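Local coordinates for putative sugar ABC transporter (PDB 5ULB), which probably serves as the periplasmic methylthioribose-binding component of an ABC transporter and is seen here holding the selenium analogue of that sugar, at residues A[26-30]-A[55-61]; A[32-36]-A[238-242]; A[143-149]-A[206-212]; A[175-179]-A[197-201]. One frame throughout, in Å; residues are numbered along the deposited sequence. Where two conformers were deposited one is given.

Contact 1 (A[26-30]-A[55-61])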
loop_
_atom_site.group_PDB
_atom_site.type_symbol
_atom_site.label_atom_id
_atom_site.label_comp_id
_atom_site.label_asym_id
_atom_site.label_seq_id
_atom_site.Cartn_x
_atom_site.Cartn_y
_atom_site.Cartn_z
ATOM N N ARG A 26 3.278 -8.492 -7.775
ATOM C CA ARG A 26 2.607 -8.086 -6.540
ATOM C C ARG A 26 1.718 -9.253 -6.093
ATOM O O ARG A 26 0.914 -9.804 -6.870
ATOM C CB ARG A 26 1.887 -6.774 -6.649
ATOM C CG ARG A 26 1.088 -6.335 -5.439
ATOM C CD ARG A 26 0.900 -4.834 -5.434
ATOM N NE ARG A 26 -0.094 -4.443 -4.473
ATOM C CZ ARG A 26 -0.019 -3.377 -3.654
ATOM N NH1 ARG A 26 1.149 -2.780 -3.350
ATOM N NH2 ARG A 26 -1.076 -3.076 -2.956
ATOM N N ASN A 27 1.795 -9.615 -4.790
ATOM C CA ASN A 27 1.117 -10.765 -4.244
ATOM C C ASN A 27 -0.299 -10.512 -3.762
ATOM O O ASN A 27 -0.649 -10.925 -2.652
ATOM C CB ASN A 27 1.982 -11.355 -3.126
ATOM C CG ASN A 27 1.639 -12.750 -2.734
ATOM O OD1 ASN A 27 1.108 -13.551 -3.518
ATOM N ND2 ASN A 27 2.065 -13.128 -1.509
ATOM N N LEU A 28 -1.084 -9.773 -4.569
ATOM C CA LEU A 28 -2.438 -9.432 -4.268
ATOM C C LEU A 28 -3.261 -9.512 -5.533
ATOM O O LEU A 28 -2.717 -9.817 -6.617
ATOM C CB LEU A 28 -2.559 -8.044 -3.574
ATOM C CG LEU A 28 -1.901 -7.920 -2.194
ATOM C CD1 LEU A 28 -1.974 -6.486 -1.762
ATOM C CD2 LEU A 28 -2.657 -8.777 -1.199
ATOM N N GLY A 29 -4.556 -9.266 -5.421
ATOM C CA GLY A 29 -5.438 -9.064 -6.549
ATOM C C GLY A 29 -5.614 -7.612 -6.900
ATOM O O GLY A 29 -4.775 -6.766 -6.572
ATOM N N SER A 30 -6.712 -7.282 -7.578
ATOM C CA SER A 30 -6.940 -5.949 -8.107
ATOM C C SER A 30 -7.724 -5.037 -7.188
ATOM O O SER A 30 -8.618 -4.309 -7.647
ATOM C CB SER A 30 -7.525 -6.052 -9.515
ATOM O OG SER A 30 -8.736 -6.803 -9.480
ATOM N N PHE A 55 2.386 -8.077 -12.987
ATOM C CA PHE A 55 1.871 -9.435 -12.743
ATOM C C PHE A 55 1.268 -9.419 -11.321
ATOM O O PHE A 55 1.924 -8.963 -10.364
ATOM C CB PHE A 55 2.975 -10.476 -12.805
ATOM C CG PHE A 55 3.679 -10.500 -14.096
ATOM C CD1 PHE A 55 3.188 -11.259 -15.149
ATOM C CD2 PHE A 55 4.850 -9.729 -14.303
ATOM C CE1 PHE A 55 3.923 -11.279 -16.401
ATOM C CE2 PHE A 55 5.542 -9.760 -15.459
ATOM C CZ PHE A 55 4.998 -10.507 -16.537
ATOM N N LEU A 56 0.050 -9.927 -11.195
ATOM C CA LEU A 56 -0.654 -10.062 -9.892
ATOM C C LEU A 56 -0.943 -11.520 -9.609
ATOM O O LEU A 56 -1.446 -12.222 -10.471
ATOM C CB LEU A 56 -1.983 -9.333 -9.882
ATOM C CG LEU A 56 -1.822 -7.807 -9.827
ATOM C CD1 LEU A 56 -3.167 -7.140 -9.969
ATOM C CD2 LEU A 56 -1.109 -7.323 -8.585
ATOM N N SER A 57 -0.604 -11.984 -8.401
ATOM C CA SER A 57 -0.824 -13.351 -8.032
ATOM C C SER A 57 -2.210 -13.686 -7.520
ATOM O O SER A 57 -2.486 -14.901 -7.260
ATOM C CB SER A 57 0.148 -13.815 -6.946
ATOM O OG SER A 57 -0.242 -13.144 -5.733
ATOM N N ASN A 58 -3.027 -12.642 -7.240
ATOM C CA ASN A 58 -4.327 -12.775 -6.503
ATOM C C ASN A 58 -4.120 -13.316 -5.069
ATOM O O ASN A 58 -5.093 -13.797 -4.428
ATOM C CB ASN A 58 -5.483 -13.554 -7.151
ATOM C CG ASN A 58 -6.489 -12.656 -7.951
ATOM O OD1 ASN A 58 -7.337 -11.768 -7.498
ATOM N ND2 ASN A 58 -6.434 -12.978 -9.192
ATOM N N GLY A 59 -2.933 -13.131 -4.515
ATOM C CA GLY A 59 -2.677 -13.660 -3.167
ATOM C C GLY A 59 -2.243 -15.098 -3.100
ATOM O O GLY A 59 -2.003 -15.600 -2.006
ATOM N N ASP A 60 -2.028 -15.757 -4.269
ATOM C CA ASP A 60 -1.620 -17.151 -4.321
ATOM C C ASP A 60 -0.122 -17.151 -4.379
ATOM O O ASP A 60 0.502 -16.766 -5.370
ATOM C CB ASP A 60 -2.280 -17.813 -5.536
ATOM C CG ASP A 60 -1.864 -19.199 -5.832
ATOM O OD1 ASP A 60 -0.795 -19.620 -5.500
ATOM O OD2 ASP A 60 -2.705 -19.959 -6.438
ATOM N N ASP A 61 0.494 -17.630 -3.280
ATOM C CA ASP A 61 1.916 -17.562 -3.190
ATOM C C ASP A 61 2.648 -18.408 -4.231
ATOM O O ASP A 61 3.800 -18.094 -4.632
ATOM C CB ASP A 61 2.370 -17.954 -1.807
ATOM C CG ASP A 61 1.908 -16.957 -0.705
ATOM O OD1 ASP A 61 2.494 -15.888 -0.563
ATOM O OD2 ASP A 61 0.846 -17.297 -0.097
HETATM O O HOH W 1 -8.678 -9.407 -7.565
#
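Asn27 takes the t rotamer and spreads its amide over the turn that follows strand 51-56: OD1 accepts from Ser57 OG at 2.6 Å, while ND2 donates to Gln83 O and, at 2.9 Å, to Asp61 OD1, which Tyr88 OH also bonds. Ser57, in p, has OG placed to accept from Gly59 N (3.0 Å) as well, which makes an ST turn. Arg26 is t along its first three torsions, so its guanidinium leaves the contact for Asn33, Thr34 and Ser82, and its CB rests 3.6 Å from Leu56 CD2. Arg26 and Leu56 end two neighbouring parallel strands of a Rossmann-like lobe of a periplasmic binding protein, where the loops at the C-terminal strand ends face the sugar. Leu28 (m, t) accordingly turns away from 55-61 and reaches within about 4 Å of the ligand. Within the type I' turn Ser57-Asp60, Asn58 N donates to Leu28 O (2.9 Å). A CB on Gly29 would clash with Asn58 OD1, which lies 3.4 Å from Gly29 CA.

Contact 2 (A[32-36]-A[238-242]); sequences DNTTQ and DISNQ
Build residues 32-36 as the first regular helical turn of helix 32-48, with Gln36 N bonded to Asp32 O at 3.0 Å, and bring 238-242 alongside as an extended link (Asp238 85/162, with positive phi, Ile239 -145/155, Ser240 -158/171) that turns helical at Asn241. The closest CA atoms are those of Asp32 and Ser240, 6.3 Å apart. Gln36, m then t with chi3 95°, spends both amide hydrogens: NE2 donates to Ile239 O at 3.0 Å, nearly straight at 174°, and to Asp32 O at 3.2 Å. Ile239 O lies 2.8 Å from water 3, which accepts from Asn33 ND2 at 2.9 Å; Asn33 OD1 is taken by Arg26. Asp32 (m) receives Gln218 NE2 on OD2, together with water 2 at 2.7 Å from OD2, and that water accepts from Gln242 N at 2.9 Å. Ser240 (p) is the N-cap of helix 241-248; its OG stands 3.2 Å from Asp32 OD2, though its proton has competing acceptors. Asp238 OD2 accepts from Asp214 N; OD1 lies close to O2 of the bound sugar, which the Asp238 side chain approaches to about 3 Å. Such a polar, partly water-mediated seam is characteristic of the interface between the two lobes of a ligand-bound periplasmic binding protein. Around it, Gln218 of helix 214-226 flanks Ser240, Pro262 of helix 262-278 touches Asn33 and Gln36, and strand 254-259 backs Ile239.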
loop_
_atom_site.group_PDB
_atom_site.type_symbol
_atom_site.label_atom_id
_atom_site.label_comp_id
_atom_site.label_asym_id
_atom_site.label_seq_id
_atom_site.Cartn_x
_atom_site.Cartn_y
_atom_site.Cartn_z
ATOM N N ASP A 32 -8.106 -1.609 -4.814
ATOM C CA ASP A 32 -7.797 -0.246 -5.158
ATOM C C ASP A 32 -6.345 0.149 -4.799
ATOM O O ASP A 32 -5.728 0.951 -5.537
ATOM C CB ASP A 32 -8.722 0.736 -4.503
ATOM C CG ASP A 32 -10.163 0.648 -4.986
ATOM O OD1 ASP A 32 -10.432 -0.017 -6.009
ATOM O OD2 ASP A 32 -11.001 1.403 -4.358
ATOM N N ASN A 33 -5.845 -0.363 -3.677
ATOM C CA ASN A 33 -4.468 -0.012 -3.308
ATOM C C ASN A 33 -3.505 -0.532 -4.366
ATOM O O ASN A 33 -2.624 0.172 -4.812
ATOM C CB ASN A 33 -4.156 -0.605 -1.917
ATOM C CG ASN A 33 -2.832 -0.096 -1.368
ATOM O OD1 ASN A 33 -1.818 -0.756 -1.494
ATOM N ND2 ASN A 33 -2.942 1.048 -0.623
ATOM N N THR A 34 -3.688 -1.809 -4.739
ATOM C CA THR A 34 -2.907 -2.410 -5.747
ATOM C C THR A 34 -3.005 -1.685 -7.093
ATOM O O THR A 34 -1.998 -1.480 -7.804
ATOM C CB THR A 34 -3.289 -3.924 -5.900
ATOM O OG1 THR A 34 -2.936 -4.590 -4.694
ATOM C CG2 THR A 34 -2.610 -4.546 -7.096
ATOM N N THR A 35 -4.229 -1.371 -7.496
ATOM C CA THR A 35 -4.455 -0.705 -8.720
ATOM C C THR A 35 -3.641 0.647 -8.811
ATOM O O THR A 35 -3.022 0.961 -9.822
ATOM C CB THR A 35 -5.976 -0.485 -8.995
ATOM O OG1 THR A 35 -6.564 -1.798 -8.966
ATOM C CG2 THR A 35 -6.235 0.272 -10.229
ATOM N N GLN A 36 -3.679 1.396 -7.721
ATOM C CA GLN A 36 -2.893 2.602 -7.646
ATOM C C GLN A 36 -1.353 2.405 -7.643
ATOM O O GLN A 36 -0.631 3.126 -8.338
ATOM C CB GLN A 36 -3.344 3.426 -6.437
ATOM C CG GLN A 36 -4.744 3.958 -6.466
ATOM C CD GLN A 36 -5.092 4.613 -5.131
ATOM O OE1 GLN A 36 -4.960 5.871 -4.987
ATOM N NE2 GLN A 36 -5.522 3.790 -4.159
ATOM N N ASP A 238 -5.036 3.397 4.559
ATOM C CA ASP A 238 -5.072 3.520 3.106
ATOM C C ASP A 238 -6.068 4.529 2.555
ATOM O O ASP A 238 -7.000 4.875 3.264
ATOM C CB ASP A 238 -5.236 2.205 2.329
ATOM C CG ASP A 238 -4.304 1.115 2.708
ATOM O OD1 ASP A 238 -3.065 1.389 2.858
ATOM O OD2 ASP A 238 -4.787 -0.070 2.832
ATOM N N ILE A 239 -5.884 4.947 1.310
ATOM C CA ILE A 239 -6.847 5.809 0.674
ATOM C C ILE A 239 -6.937 5.460 -0.788
ATOM O O ILE A 239 -6.039 4.891 -1.395
ATOM C CB ILE A 239 -6.428 7.331 0.787
ATOM C CG1 ILE A 239 -7.552 8.305 0.580
ATOM C CG2 ILE A 239 -5.213 7.658 -0.057
ATOM C CD1 ILE A 239 -8.649 8.186 1.613
ATOM N N SER A 240 -8.085 5.770 -1.389
ATOM C CA SER A 240 -8.382 5.543 -2.781
ATOM C C SER A 240 -9.495 6.503 -3.158
ATOM O O SER A 240 -10.161 7.081 -2.284
ATOM C CB SER A 240 -8.767 4.048 -3.039
ATOM O OG SER A 240 -10.050 3.831 -2.487
ATOM N N ASN A 241 -9.808 6.607 -4.461
ATOM C CA ASN A 241 -10.875 7.485 -4.888
ATOM C C ASN A 241 -12.168 7.055 -4.254
ATOM O O ASN A 241 -12.966 7.939 -3.834
ATOM C CB ASN A 241 -11.008 7.491 -6.401
ATOM C CG ASN A 241 -9.867 8.155 -7.115
ATOM O OD1 ASN A 241 -9.029 8.909 -6.533
ATOM N ND2 ASN A 241 -9.813 7.910 -8.438
ATOM N N GLN A 242 -12.471 5.783 -4.211
ATOM C CA GLN A 242 -13.691 5.278 -3.590
ATOM C C GLN A 242 -13.827 5.735 -2.151
ATOM O O GLN A 242 -14.865 6.196 -1.738
ATOM C CB GLN A 242 -13.767 3.729 -3.687
ATOM C CG GLN A 242 -15.065 3.143 -3.115
ATOM C CD GLN A 242 -15.180 1.591 -3.068
ATOM O OE1 GLN A 242 -14.329 0.911 -3.574
ATOM N NE2 GLN A 242 -16.222 1.073 -2.460
HETATM O O HOH W 2 -11.101 3.745 -5.786
HETATM O O HOH W 3 -5.541 2.136 -1.204
HETATM O O HOH W 4 -6.621 7.205 -7.515
#

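Contact 3 (A[143-149]-A[206-212]); sequences ANIIKLW and IDAIWGT
Leu148, in the m, t rotamer, lies across the neighbouring strand, its CG 3.7 Å from Ile209 CG2 and its CD1 4.0 Å from Gly211 CA, where a CB would be tight. On the same face Ile146 (m, m) sets CB 4.0 Å from Ile209 CG1. Strands 143-148 and 208-211 run parallel, axes 4.7 Å apart at 27° (signed -27°), both extended. Pair Ile145 with Ala208, Ile146 with Ile209, Lys147 with Trp210 and Leu148 with Gly211, CA atoms 4.7 to 5.0 Å apart. The ladder runs Ile146 N to Ala208 O (3.1 Å), Trp210 N to Ile146 O (3.0 Å), Leu148 N to Trp210 O (2.9 Å) and Thr212 N to Leu148 O (3.0 Å). At its start Asp207 (m, -99/-38) exchanges bonds with Asn144: Asn144 N to Asp207 OD2 and Asp207 N to Asn144 O, both 2.8 Å. At its end Thr212, in p, adds OG1 to Leu148 O at 2.7 Å, just where the chain enters the sugar pocket. This is the parallel sheet of a Rossmann-like lobe. Ile145, Ala208, Lys147 and Trp210 face helices 124-138 and 154-169, Trp210 NE1 bonding Ser131 of the first, Lys147 NZ Gln160 of the second and Ser178 of strand 173-179. Within the sheet, that strand flanks 143-148, and strand 233-237 lies beyond 208-211.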
loop_
_atom_site.group_PDB
_atom_site.type_symbol
_atom_site.label_atom_id
_atom_site.label_comp_id
_atom_site.label_asym_id
_atom_site.label_seq_id
_atom_site.Cartn_x
_atom_site.Cartn_y
_atom_site.Cartn_z
ATOM N N ALA A 143 -14.381 0.953 24.200
ATOM C CA ALA A 143 -15.110 0.631 22.954
ATOM C C ALA A 143 -15.063 -0.848 22.746
ATOM O O ALA A 143 -14.013 -1.515 22.957
ATOM C CB ALA A 143 -14.425 1.354 21.792
ATOM N N ASN A 144 -16.183 -1.350 22.223
ATOM C CA ASN A 144 -16.236 -2.740 21.641
ATOM C C ASN A 144 -15.967 -2.620 20.149
ATOM O O ASN A 144 -16.711 -1.872 19.493
ATOM C CB ASN A 144 -17.613 -3.328 21.926
ATOM C CG ASN A 144 -17.826 -3.531 23.407
ATOM O OD1 ASN A 144 -16.922 -4.085 24.073
ATOM N ND2 ASN A 144 -18.975 -3.052 23.935
ATOM N N ILE A 145 -14.966 -3.313 19.633
ATOM C CA ILE A 145 -14.516 -3.123 18.230
ATOM C C ILE A 145 -14.522 -4.424 17.483
ATOM O O ILE A 145 -14.367 -5.513 18.051
ATOM C CB ILE A 145 -13.188 -2.408 18.158
ATOM C CG1 ILE A 145 -12.024 -3.248 18.613
ATOM C CG2 ILE A 145 -13.270 -1.089 18.974
ATOM C CD1 ILE A 145 -10.704 -2.667 18.309
ATOM N N ILE A 146 -14.558 -4.243 16.144
ATOM C CA ILE A 146 -14.168 -5.321 15.224
ATOM C C ILE A 146 -12.867 -4.851 14.549
ATOM O O ILE A 146 -12.786 -3.708 14.161
ATOM C CB ILE A 146 -15.291 -5.551 14.127
ATOM C CG1 ILE A 146 -16.663 -5.728 14.755
ATOM C CG2 ILE A 146 -14.911 -6.700 13.254
ATOM C CD1 ILE A 146 -16.777 -6.780 15.732
ATOM N N LYS A 147 -11.952 -5.791 14.348
ATOM C CA LYS A 147 -10.732 -5.544 13.587
ATOM C C LYS A 147 -10.892 -6.271 12.222
ATOM O O LYS A 147 -11.306 -7.398 12.156
ATOM C CB LYS A 147 -9.527 -6.132 14.368
ATOM C CG LYS A 147 -8.205 -6.061 13.593
ATOM C CD LYS A 147 -7.033 -6.305 14.477
ATOM C CE LYS A 147 -6.888 -7.610 15.131
ATOM N NZ LYS A 147 -6.494 -8.656 14.305
ATOM N N LEU A 148 -10.503 -5.517 11.188
ATOM C CA LEU A 148 -10.427 -6.126 9.802
ATOM C C LEU A 148 -8.950 -6.244 9.489
ATOM O O LEU A 148 -8.214 -5.253 9.438
ATOM C CB LEU A 148 -11.109 -5.258 8.777
ATOM C CG LEU A 148 -12.465 -4.638 9.187
ATOM C CD1 LEU A 148 -12.998 -3.670 8.134
ATOM C CD2 LEU A 148 -13.498 -5.713 9.493
ATOM N N TRP A 149 -8.481 -7.500 9.302
ATOM C CA TRP A 149 -7.074 -7.782 9.310
ATOM C C TRP A 149 -6.856 -9.224 8.714
ATOM O O TRP A 149 -7.770 -10.038 8.840
ATOM C CB TRP A 149 -6.562 -7.788 10.771
ATOM C CG TRP A 149 -5.122 -8.030 11.024
ATOM C CD1 TRP A 149 -4.076 -7.170 10.867
ATOM C CD2 TRP A 149 -4.518 -9.306 11.383
ATOM N NE1 TRP A 149 -2.939 -7.824 11.136
ATOM C CE2 TRP A 149 -3.125 -9.124 11.488
ATOM C CE3 TRP A 149 -5.054 -10.550 11.718
ATOM C CZ2 TRP A 149 -2.280 -10.114 11.889
ATOM C CZ3 TRP A 149 -4.221 -11.547 12.076
ATOM C CH2 TRP A 149 -2.862 -11.306 12.162
ATOM N N ILE A 206 -21.576 -2.859 19.357
ATOM C CA ILE A 206 -20.321 -2.555 18.640
ATOM C C ILE A 206 -20.249 -1.012 18.590
ATOM O O ILE A 206 -21.185 -0.351 18.187
ATOM C CB ILE A 206 -20.298 -3.113 17.163
ATOM C CG1 ILE A 206 -20.469 -4.595 17.171
ATOM C CG2 ILE A 206 -19.032 -2.684 16.497
ATOM C CD1 ILE A 206 -20.782 -5.128 15.760
ATOM N N ASP A 207 -19.066 -0.508 18.940
ATOM C CA ASP A 207 -18.824 0.936 18.829
ATOM C C ASP A 207 -18.074 1.381 17.587
ATOM O O ASP A 207 -18.364 2.456 17.018
ATOM C CB ASP A 207 -18.036 1.396 20.080
ATOM C CG ASP A 207 -18.815 1.142 21.362
ATOM O OD1 ASP A 207 -19.933 1.660 21.399
ATOM O OD2 ASP A 207 -18.364 0.338 22.221
ATOM N N ALA A 208 -17.071 0.564 17.144
ATOM C CA ALA A 208 -16.223 1.005 16.094
ATOM C C ALA A 208 -15.617 -0.201 15.394
ATOM O O ALA A 208 -15.536 -1.288 15.953
ATOM C CB ALA A 208 -15.139 1.978 16.635
ATOM N N ILE A 209 -15.092 0.083 14.181
ATOM C CA ILE A 209 -14.356 -0.893 13.388
ATOM C C ILE A 209 -13.026 -0.292 12.954
ATOM O O ILE A 209 -13.012 0.838 12.447
ATOM C CB ILE A 209 -15.213 -1.392 12.185
ATOM C CG1 ILE A 209 -16.483 -2.017 12.666
ATOM C CG2 ILE A 209 -14.404 -2.263 11.262
ATOM C CD1 ILE A 209 -17.448 -2.413 11.561
ATOM N N TRP A 210 -11.957 -1.061 13.148
ATOM C CA TRP A 210 -10.635 -0.643 12.644
ATOM C C TRP A 210 -10.281 -1.489 11.450
ATOM O O TRP A 210 -10.112 -2.706 11.573
ATOM C CB TRP A 210 -9.591 -0.805 13.718
ATOM C CG TRP A 210 -8.187 -0.399 13.333
ATOM C CD1 TRP A 210 -7.847 0.767 12.689
ATOM C CD2 TRP A 210 -7.009 -1.167 13.450
ATOM N NE1 TRP A 210 -6.502 0.787 12.468
ATOM C CE2 TRP A 210 -5.981 -0.385 12.919
ATOM C CE3 TRP A 210 -6.687 -2.399 13.985
ATOM C CZ2 TRP A 210 -4.634 -0.817 12.895
ATOM C CZ3 TRP A 210 -5.421 -2.807 13.970
ATOM C CH2 TRP A 210 -4.401 -2.019 13.407
ATOM N N GLY A 211 -10.175 -0.794 10.282
ATOM C CA GLY A 211 -9.820 -1.513 9.075
ATOM C C GLY A 211 -8.359 -1.260 8.711
ATOM O O GLY A 211 -7.926 -0.138 8.465
ATOM N N THR A 212 -7.595 -2.405 8.620
ATOM C CA THR A 212 -6.155 -2.304 8.395
ATOM C C THR A 212 -5.753 -2.214 6.950
ATOM O O THR A 212 -4.623 -1.980 6.643
ATOM C CB THR A 212 -5.440 -3.466 9.037
ATOM O OG1 THR A 212 -5.803 -4.700 8.411
ATOM C CG2 THR A 212 -5.674 -3.523 10.526
HETATM O O HOH W 5 -20.743 -1.315 22.399
#

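Contact 4 (A[175-179]-A[197-201])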
loop_
_atom_site.group_PDB
_atom_site.type_symbol
_atom_site.label_atom_id
_atom_site.label_comp_id
_atom_site.label_asym_id
_atom_site.label_seq_id
_atom_site.Cartn_x
_atom_site.Cartn_y
_atom_site.Cartn_z
ATOM N N GLU A 175 -11.714 -6.259 21.731
ATOM C CA GLU A 175 -11.829 -6.773 20.403
ATOM C C GLU A 175 -12.844 -7.912 20.435
ATOM O O GLU A 175 -12.594 -8.965 21.003
ATOM C CB GLU A 175 -10.509 -7.312 19.932
ATOM C CG GLU A 175 -10.553 -7.853 18.505
ATOM C CD GLU A 175 -9.307 -8.629 18.106
ATOM O OE1 GLU A 175 -8.213 -8.046 18.126
ATOM O OE2 GLU A 175 -9.391 -9.850 17.715
ATOM N N LEU A 176 -13.967 -7.678 19.802
ATOM C CA LEU A 176 -15.023 -8.725 19.726
ATOM C C LEU A 176 -14.583 -9.840 18.797
ATOM O O LEU A 176 -14.832 -11.016 19.098
ATOM C CB LEU A 176 -16.360 -8.121 19.348
ATOM C CG LEU A 176 -16.964 -7.122 20.253
ATOM C CD1 LEU A 176 -18.136 -6.494 19.535
ATOM C CD2 LEU A 176 -17.259 -7.667 21.596
ATOM N N GLU A 177 -14.050 -9.482 17.617
ATOM C CA GLU A 177 -13.681 -10.392 16.553
ATOM C C GLU A 177 -12.724 -9.690 15.631
ATOM O O GLU A 177 -12.737 -8.471 15.511
ATOM C CB GLU A 177 -14.998 -10.802 15.739
ATOM C CG GLU A 177 -14.841 -12.100 15.062
ATOM C CD GLU A 177 -16.158 -12.701 14.668
ATOM O OE1 GLU A 177 -16.054 -13.378 13.612
ATOM O OE2 GLU A 177 -17.219 -12.630 15.440
ATOM N N SER A 178 -11.965 -10.526 14.908
ATOM C CA SER A 178 -11.186 -10.114 13.782
ATOM C C SER A 178 -11.612 -10.885 12.516
ATOM O O SER A 178 -11.774 -12.089 12.612
ATOM C CB SER A 178 -9.700 -10.329 14.092
ATOM O OG SER A 178 -8.882 -9.769 13.047
ATOM N N ILE A 179 -11.724 -10.175 11.426
ATOM C CA ILE A 179 -12.217 -10.664 10.152
ATOM C C ILE A 179 -11.298 -10.254 9.090
ATOM O O ILE A 179 -10.840 -9.097 9.088
ATOM C CB ILE A 179 -13.568 -9.860 9.737
ATOM C CG1 ILE A 179 -14.680 -10.253 10.554
ATOM C CG2 ILE A 179 -13.947 -9.948 8.215
ATOM C CD1 ILE A 179 -15.873 -9.302 10.432
ATOM N N VAL A 197 -21.372 -10.582 11.550
ATOM C CA VAL A 197 -20.898 -10.106 12.857
ATOM C C VAL A 197 -21.930 -9.084 13.399
ATOM O O VAL A 197 -22.249 -9.082 14.616
ATOM C CB VAL A 197 -19.492 -9.520 12.754
ATOM C CG1 VAL A 197 -19.098 -9.013 14.104
ATOM C CG2 VAL A 197 -18.576 -10.638 12.473
ATOM N N LEU A 198 -22.477 -8.231 12.527
ATOM C CA LEU A 198 -23.499 -7.262 12.933
ATOM C C LEU A 198 -24.754 -7.961 13.497
ATOM O O LEU A 198 -25.453 -7.468 14.408
ATOM C CB LEU A 198 -23.883 -6.403 11.790
ATOM C CG LEU A 198 -22.802 -5.454 11.258
ATOM C CD1 LEU A 198 -23.279 -4.731 10.003
ATOM C CD2 LEU A 198 -22.428 -4.382 12.286
ATOM N N ALA A 199 -25.034 -9.148 12.950
ATOM C CA ALA A 199 -26.191 -9.910 13.458
ATOM C C ALA A 199 -25.960 -10.540 14.797
ATOM O O ALA A 199 -26.902 -10.747 15.580
ATOM C CB ALA A 199 -26.546 -10.960 12.435
ATOM N N LYS A 200 -24.701 -10.889 15.092
ATOM C CA LYS A 200 -24.338 -11.439 16.396
ATOM C C LYS A 200 -24.283 -10.375 17.506
ATOM O O LYS A 200 -24.556 -10.718 18.682
ATOM C CB LYS A 200 -22.969 -12.140 16.335
ATOM C CG LYS A 200 -22.967 -13.414 15.595
ATOM C CD LYS A 200 -21.692 -14.260 15.699
ATOM C CE LYS A 200 -20.471 -13.473 15.390
ATOM N NZ LYS A 200 -19.334 -14.407 15.505
ATOM N N TYR A 201 -24.017 -9.115 17.102
ATOM C CA TYR A 201 -23.849 -8.019 18.081
ATOM C C TYR A 201 -24.716 -6.854 17.622
ATOM O O TYR A 201 -24.297 -5.995 16.845
ATOM C CB TYR A 201 -22.358 -7.615 18.047
ATOM C CG TYR A 201 -21.387 -8.618 18.502
ATOM C CD1 TYR A 201 -21.312 -8.960 19.837
ATOM C CD2 TYR A 201 -20.598 -9.311 17.620
ATOM C CE1 TYR A 201 -20.406 -9.951 20.264
ATOM C CE2 TYR A 201 -19.640 -10.230 18.031
ATOM C CZ TYR A 201 -19.609 -10.599 19.328
ATOM O OH TYR A 201 -18.649 -11.509 19.774
HETATM O O HOH W 6 -17.254 -12.712 18.131
HETATM O O HOH W 7 -16.157 -11.691 21.605
#
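This is a helix-on-sheet contact at the edge of a Rossmann-like lobe: the last turn of helix 186-200 packs against strand 173-179, the outermost strand on that side. The two belong to a beta-alpha-beta crossover, since the chain leaves strand 173-179, runs through the helix and re-enters the sheet as strand 208-211, with strand 143-148 between them. Leu176, Glu177 and Ile179 all direct their CA-to-CB bonds at the helix. The consecutive pair Leu176 and Glu177 can do so because Leu176 has helix-like backbone angles (-71/-46), which interrupts the alternation of an extended strand. Toward the interior Ile179 CD1 meets Val197 CG2 at 3.6 Å, and Val197 also rests on Ile146 of the next strand. Nearer the surface Leu176 CD1 sits squarely over the Tyr201 ring, 4.0 Å from its centroid and 8° off the normal, a CH-pi contact; Tyr201 in turn packs on Ile206. Lys200, exposed and in the m, t, m, t rotamer, makes a salt bridge from NZ to Glu177 OE2 at 2.8 Å. Tyr201 is the first residue beyond the helix, and its hydroxyl is tied to the strand through solvent: water 6 accepts from Tyr201 OH at 2.5 Å and donates to Glu177 OE2 at 2.7 Å and to Leu176 O at 3.1 Å.

Contact 1 lies in one lobe and contacts 3 and 4 in the other, whereas contact 2 joins the two. Contact 3 is the most buried, a backbone ladder flanked by apolar side chains; contact 4 shares its sheet and touches it, strand to strand, through Ile145 O and Leu176 N, but grades outward into a salt bridge and waters. Contacts 1 and 2 are both partly buried and polar, and they meet where Arg26 bonds Asn33 and Thr34. The sugar pocket draws on three of them, with Leu28 from contact 1, Asn33 and Asp238 from contact 2 and Thr212 from contact 3, while contact 4 stands about 13 Å away, measured from the Ile179 side chain.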